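Local atomic coordinates of ferric uptake regulation protein (Helicobacter pylori, PDB entry 2XIG), a protein that probably represses iron-responsive genes as a homodimeric, metal-dependent transcription regulator that uses ferrous iron as cofactor to bind operator DNA. Residues 120-123 against 124-127; 47-50 against 51-55. The protein carries 2 engineered substitutions. All coordinates share one frame; numbering follows the deposited sequence.

Contact 1. Residues 120-123 against 124-127; sequences QNEV and VKKY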
ATOM      1  N   GLN C 120     -13.785  11.295 -24.261  1.00 26.79           N
ATOM      2  CA  GLN C 120     -12.457  10.737 -24.479  1.00 25.18           C
ATOM      3  C   GLN C 120     -12.062  10.863 -25.947  1.00 26.52           C
ATOM      4  O   GLN C 120     -10.914  11.166 -26.263  1.00 25.65           O
ATOM      5  CB  GLN C 120     -12.403   9.280 -24.026  1.00 26.19           C
ATOM      6  CG  GLN C 120     -12.601   9.102 -22.530  1.00 22.31           C
ATOM      7  CD  GLN C 120     -12.773   7.651 -22.141  1.00 31.98           C
ATOM      8  OE1 GLN C 120     -13.040   6.792 -22.986  1.00 34.07           O
ATOM      9  NE2 GLN C 120     -12.621   7.366 -20.857  1.00 35.73           N
ATOM     10  N   ASN C 121     -13.019  10.636 -26.842  1.00 26.83           N
ATOM     11  CA  ASN C 121     -12.764  10.818 -28.265  1.00 31.70           C
ATOM     12  C   ASN C 121     -12.384  12.266 -28.572  1.00 33.07           C
ATOM     13  O   ASN C 121     -11.419  12.522 -29.290  1.00 31.92           O
ATOM     14  CB  ASN C 121     -13.973  10.373 -29.099  1.00 34.96           C
ATOM     15  CG  ASN C 121     -14.077   8.861 -29.215  1.00 40.44           C
ATOM     16  OD1 ASN C 121     -13.170   8.205 -29.727  1.00 43.00           O
ATOM     17  ND2 ASN C 121     -15.187   8.302 -28.744  1.00 38.78           N
ATOM     18  N   GLU C 122     -13.140  13.210 -28.014  1.00 26.91           N
ATOM     19  CA  GLU C 122     -12.846  14.631 -28.197  1.00 29.49           C
ATOM     20  C   GLU C 122     -11.443  14.977 -27.702  1.00 30.51           C
ATOM     21  O   GLU C 122     -10.699  15.707 -28.355  1.00 34.46           O
ATOM     22  CB  GLU C 122     -13.888  15.504 -27.477  1.00 31.60           C
ATOM     23  CG  GLU C 122     -15.299  15.381 -28.034  1.00 36.81           C
ATOM     24  CD  GLU C 122     -16.303  16.297 -27.332  1.00 44.00           C
ATOM     25  OE1 GLU C 122     -16.111  16.607 -26.134  1.00 39.54           O
ATOM     26  OE2 GLU C 122     -17.293  16.702 -27.983  1.00 44.18           O
ATOM     27  N   VAL C 123     -11.076  14.445 -26.544  1.00 27.88           N
ATOM     28  CA  VAL C 123      -9.774  14.767 -25.957  1.00 28.86           C
ATOM     29  C   VAL C 123      -8.593  14.282 -26.809  1.00 30.31           C
ATOM     30  O   VAL C 123      -7.644  15.028 -27.039  1.00 35.93           O
ATOM     31  CB  VAL C 123      -9.646  14.242 -24.510  1.00 25.55           C
ATOM     32  CG1 VAL C 123      -8.228  14.451 -23.987  1.00 26.84           C
ATOM     33  CG2 VAL C 123     -10.646  14.949 -23.614  1.00 26.52           C
ATOM     34  N   VAL C 124      -8.647  13.040 -27.281  1.00 30.83           N
ATOM     35  CA  VAL C 124      -7.546  12.519 -28.092  1.00 34.87           C
ATOM     36  C   VAL C 124      -7.500  13.212 -29.445  1.00 35.29           C
ATOM     37  O   VAL C 124      -6.464  13.229 -30.109  1.00 37.77           O
ATOM     38  CB  VAL C 124      -7.622  11.001 -28.301  1.00 37.34           C
ATOM     39  CG1 VAL C 124      -7.700  10.282 -26.967  1.00 36.81           C
ATOM     40  CG2 VAL C 124      -8.803  10.647 -29.193  1.00 44.49           C
ATOM     41  N   LYS C 125      -8.635  13.777 -29.846  1.00 37.24           N
ATOM     42  CA  LYS C 125      -8.721  14.521 -31.094  1.00 41.19           C
ATOM     43  C   LYS C 125      -7.876  15.788 -30.989  1.00 40.57           C
ATOM     44  O   LYS C 125      -7.330  16.268 -31.982  1.00 42.43           O
ATOM     45  CB  LYS C 125     -10.178  14.872 -31.388  1.00 49.26           C
ATOM     46  CG  LYS C 125     -10.564  14.861 -32.856  1.00 54.91           C
ATOM     47  CD  LYS C 125     -12.079  14.913 -32.996  1.00 59.59           C
ATOM     48  CE  LYS C 125     -12.717  13.647 -32.441  1.00 64.14           C
ATOM     49  NZ  LYS C 125     -14.087  13.884 -31.895  1.00 66.38           N
ATOM     50  N   LYS C 126      -7.761  16.318 -29.773  1.00 39.32           N
ATOM     51  CA  LYS C 126      -6.952  17.507 -29.529  1.00 43.44           C
ATOM     52  C   LYS C 126      -5.491  17.277 -29.894  1.00 46.21           C
ATOM     53  O   LYS C 126      -4.787  18.207 -30.279  1.00 50.05           O
ATOM     54  CB  LYS C 126      -7.039  17.929 -28.064  1.00 45.52           C
ATOM     55  CG  LYS C 126      -8.327  18.628 -27.691  1.00 50.12           C
ATOM     56  CD  LYS C 126      -8.268  19.113 -26.258  1.00 54.51           C
ATOM     57  CE  LYS C 126      -9.377  20.104 -25.966  1.00 58.05           C
ATOM     58  NZ  LYS C 126      -9.162  20.772 -24.657  1.00 59.59           N
ATOM     59  N   TYR C 127      -5.037  16.039 -29.760  1.00 41.51           N
ATOM     60  CA  TYR C 127      -3.655  15.695 -30.059  1.00 39.28           C
ATOM     61  C   TYR C 127      -3.552  15.040 -31.428  1.00 44.15           C
ATOM     62  O   TYR C 127      -2.499  14.528 -31.806  1.00 44.07           O
ATOM     63  CB  TYR C 127      -3.109  14.753 -28.987  1.00 40.37           C
ATOM     64  CG  TYR C 127      -3.256  15.297 -27.588  1.00 38.14           C
ATOM     65  CD1 TYR C 127      -2.247  16.053 -27.007  1.00 39.78           C
ATOM     66  CD2 TYR C 127      -4.409  15.066 -26.853  1.00 35.57           C
ATOM     67  CE1 TYR C 127      -2.377  16.560 -25.728  1.00 41.22           C
ATOM     68  CE2 TYR C 127      -4.549  15.568 -25.575  1.00 39.03           C
ATOM     69  CZ  TYR C 127      -3.531  16.313 -25.016  1.00 39.86           C
ATOM     70  OH  TYR C 127      -3.668  16.818 -23.745  1.00 42.83           O
TER
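V124 and V123 carry the packed face of this last turn of helix 114-126. V124 lies against the preceding turn: its CG1 stands 3.4 Å from Q120 O and its CG2 3.2 Å from N121 O. CG2 reaches that carbonyl because it sits between its own backbone N and carbonyl carbon, with CG1 turned beside the N (chi1 -55°). V123 and Y127 run side by side in the same direction, and V123 CG1 meets the ring at CE2 4.2 Å away. The ring edge also faces the backbone, V123 O lying near the ring plane 3.2 Å from Y127 CD2. On this side V124 packs on L131 of strand 130-141 and on M138 of the second subunit, while V123 and Y127 touch D113 and I109 of that subunit.

The solvent side is looser: K125 and K126 are exposed. K125 bends at its third torsion and brings CE to 3.6 Å from N121 O, yet its NZ stays 5.8 Å from E122 OE2, and E122 pairs through OE1 with R119 instead. The K126 chain leads away.

V124 N bonds to Q120 O almost straight (168°), whereas K126 N is shared between V123 O and a weak bond to E122 O, so the i to i+4 pattern weakens and an i to i+3 bond joins it at the helix end. Valine and tyrosine carbons pack toward the second subunit with the lysines outside, consistent with an inner face marked by apolar burial, not by ion pairing across these residues.

Contact 2. Residues 47-50 against 51-55; sequences EITH and SIRQK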
ATOM      1  N   GLU C  47     -13.207 -17.980  -5.714  1.00 19.31           N
ATOM      2  CA  GLU C  47     -14.655 -18.163  -5.781  1.00 23.42           C
ATOM      3  C   GLU C  47     -15.060 -19.118  -6.899  1.00 21.39           C
ATOM      4  O   GLU C  47     -15.975 -19.927  -6.752  1.00 18.44           O
ATOM      5  CB  GLU C  47     -15.345 -16.824  -6.011  1.00 25.94           C
ATOM      6  CG  GLU C  47     -15.177 -15.834  -4.897  1.00 29.67           C
ATOM      7  CD  GLU C  47     -15.910 -14.550  -5.195  1.00 38.40           C
ATOM      8  OE1 GLU C  47     -15.532 -13.853  -6.165  1.00 28.46           O
ATOM      9  OE2 GLU C  47     -16.866 -14.241  -4.454  1.00 47.47           O
ATOM     10  N   ILE C  48     -14.388 -19.001  -8.037  1.00 19.26           N
ATOM     11  CA  ILE C  48     -14.638 -19.910  -9.144  1.00 19.72           C
ATOM     12  C   ILE C  48     -14.319 -21.343  -8.727  1.00 17.81           C
ATOM     13  O   ILE C  48     -15.049 -22.278  -9.063  1.00 23.44           O
ATOM     14  CB  ILE C  48     -13.825 -19.497 -10.393  1.00 21.51           C
ATOM     15  CG1 ILE C  48     -14.343 -18.162 -10.930  1.00 16.59           C
ATOM     16  CG2 ILE C  48     -13.887 -20.569 -11.473  1.00 21.06           C
ATOM     17  CD1 ILE C  48     -13.355 -17.437 -11.845  1.00 21.50           C
ATOM     18  N   THR C  49     -13.236 -21.507  -7.972  1.00 17.25           N
ATOM     19  CA  THR C  49     -12.832 -22.827  -7.505  1.00 16.30           C
ATOM     20  C   THR C  49     -13.890 -23.378  -6.555  1.00 14.88           C
ATOM     21  O   THR C  49     -14.272 -24.543  -6.660  1.00 21.96           O
ATOM     22  CB  THR C  49     -11.457 -22.779  -6.806  1.00 22.39           C
ATOM     23  OG1 THR C  49     -10.479 -22.271  -7.723  1.00 22.32           O
ATOM     24  CG2 THR C  49     -11.025 -24.167  -6.326  1.00 22.51           C
ATOM     25  N   HIS C  50     -14.360 -22.531  -5.639  1.00 25.18           N
ATOM     26  CA  HIS C  50     -15.424 -22.912  -4.711  1.00 23.40           C
ATOM     27  C   HIS C  50     -16.590 -23.525  -5.490  1.00 18.76           C
ATOM     28  O   HIS C  50     -17.082 -24.595  -5.149  1.00 23.44           O
ATOM     29  CB  HIS C  50     -15.936 -21.698  -3.914  1.00 22.61           C
ATOM     30  CG  HIS C  50     -15.127 -21.364  -2.690  1.00 33.27           C
ATOM     31  ND1 HIS C  50     -14.932 -22.254  -1.655  1.00 36.92           N
ATOM     32  CD2 HIS C  50     -14.503 -20.218  -2.320  1.00 31.95           C
ATOM     33  CE1 HIS C  50     -14.206 -21.679  -0.710  1.00 38.06           C
ATOM     34  NE2 HIS C  50     -13.930 -20.444  -1.089  1.00 34.97           N
ATOM     35  N   SER C  51     -17.043 -22.825  -6.531  1.00 19.76           N
ATOM     36  CA  SER C  51     -18.186 -23.289  -7.319  1.00 18.76           C
ATOM     37  C   SER C  51     -17.927 -24.639  -8.000  1.00 24.68           C
ATOM     38  O   SER C  51     -18.763 -25.547  -7.963  1.00 24.67           O
ATOM     39  CB  SER C  51     -18.564 -22.241  -8.367  1.00 26.33           C
ATOM     40  OG  SER C  51     -18.794 -20.986  -7.756  1.00 33.19           O
ATOM     41  N   ILE C  52     -16.761 -24.758  -8.625  1.00 24.78           N
ATOM     42  CA  ILE C  52     -16.378 -25.986  -9.317  1.00 24.56           C
ATOM     43  C   ILE C  52     -16.272 -27.179  -8.361  1.00 23.13           C
ATOM     44  O   ILE C  52     -16.635 -28.305  -8.708  1.00 23.47           O
ATOM     45  CB  ILE C  52     -15.052 -25.796 -10.079  1.00 28.19           C
ATOM     46  CG1 ILE C  52     -15.274 -24.890 -11.290  1.00 29.56           C
ATOM     47  CG2 ILE C  52     -14.477 -27.141 -10.503  1.00 32.12           C
ATOM     48  CD1 ILE C  52     -14.015 -24.578 -12.033  1.00 35.48           C
ATOM     49  N   ARG C  53     -15.786 -26.921  -7.151  1.00 21.83           N
ATOM     50  CA  ARG C  53     -15.618 -27.974  -6.155  1.00 27.02           C
ATOM     51  C   ARG C  53     -16.957 -28.500  -5.640  1.00 35.79           C
ATOM     52  O   ARG C  53     -16.996 -29.470  -4.883  1.00 34.85           O
ATOM     53  CB  ARG C  53     -14.770 -27.470  -4.980  1.00 30.76           C
ATOM     54  CG  ARG C  53     -13.283 -27.370  -5.281  1.00 29.31           C
ATOM     55  CD  ARG C  53     -12.463 -26.965  -4.049  1.00 29.84           C
ATOM     56  NE  ARG C  53     -11.031 -27.046  -4.330  1.00 33.06           N
ATOM     57  CZ  ARG C  53     -10.087 -26.363  -3.684  1.00 33.99           C
ATOM     58  NH1 ARG C  53     -10.413 -25.529  -2.710  1.00 29.75           N
ATOM     59  NH2 ARG C  53      -8.811 -26.514  -4.020  1.00 34.79           N
ATOM     60  N   GLN C  54     -18.051 -27.856  -6.038  1.00 36.69           N
ATOM     61  CA  GLN C  54     -19.379 -28.326  -5.657  1.00 43.84           C
ATOM     62  C   GLN C  54     -19.748 -29.576  -6.445  1.00 47.31           C
ATOM     63  O   GLN C  54     -20.606 -30.351  -6.027  1.00 51.82           O
ATOM     64  CB  GLN C  54     -20.431 -27.234  -5.866  1.00 48.00           C
ATOM     65  CG  GLN C  54     -20.366 -26.098  -4.854  1.00 53.03           C
ATOM     66  CD  GLN C  54     -21.305 -24.955  -5.203  1.00 60.76           C
ATOM     67  OE1 GLN C  54     -22.133 -25.073  -6.107  1.00 63.97           O
ATOM     68  NE2 GLN C  54     -21.177 -23.842  -4.491  1.00 61.66           N
ATOM     69  N   LYS C  55     -19.096 -29.767  -7.589  1.00 46.96           N
ATOM     70  CA  LYS C  55     -19.300 -30.972  -8.390  1.00 48.24           C
ATOM     71  C   LYS C  55     -18.096 -31.905  -8.292  1.00 52.30           C
ATOM     72  O   LYS C  55     -18.253 -33.117  -8.161  1.00 58.79           O
ATOM     73  CB  LYS C  55     -19.588 -30.619  -9.853  1.00 44.21           C
TER
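A chi1 of -59° sets the T49 methyl CG2 opposite the backbone N, pointing it along the helix toward R53, whose chain is extended from CG to NE and runs beside it in the same direction. The methyl therefore comes to rest over the centre of one guanidinium face, 3.5 Å from R53 NE and 3.6 Å from R53 CZ. The same rotation of T49 leaves OG1 beside its own N, where it bonds back to P45 O. R53 is held further out by a bond from NE to T59 O, so the guanidinium has both a polar hold and an apolar cover.

One residue earlier in the spiral, I48 and I52 repeat the side-by-side arrangement with purely apolar side chains: I48 CG2 meets I52 CD1 at 4.0 Å. I52 also touches the backbone, its CG1 resting 3.4 Å from I48 O. Three successive i to i+4 bonds underlie both pairs. The last is the shortest, R53 N to T49 O at 2.9 Å. On the outer side H50 is exposed, and Q54 touches this turn lightly, its CG 3.6 Å from H50 O.

The isoleucines face the interior of the winged-helix DNA-binding domain characteristic of the Fur family. I48 fits among L36 of helix 27-38 and V64 and L68 of helix 61-73, and I52 reaches V32. T49 adds to the packing on helix 61-73 through I61 and V64, while S51 touches V35 of helix 27-38.

Both contacts are local packing between residues three and four apart, near the C-terminal ends of helices, but they lie in different regions of the chain, on opposite sides of its centre, with their own centres about 44 Å apart and nearest atoms about 26 Å apart. Contact 2 belongs to the region assigned by similarity to DNA binding, contact 1 to that assigned to dimerization. Contact 1 adjoins a metal site: the Q120 side chain is about 5 Å from the zinc ion held by H96, D98, E117 and H134. Contact 2 is more remote, its E47 side chain lying about 13 Å from a bound zinc ion.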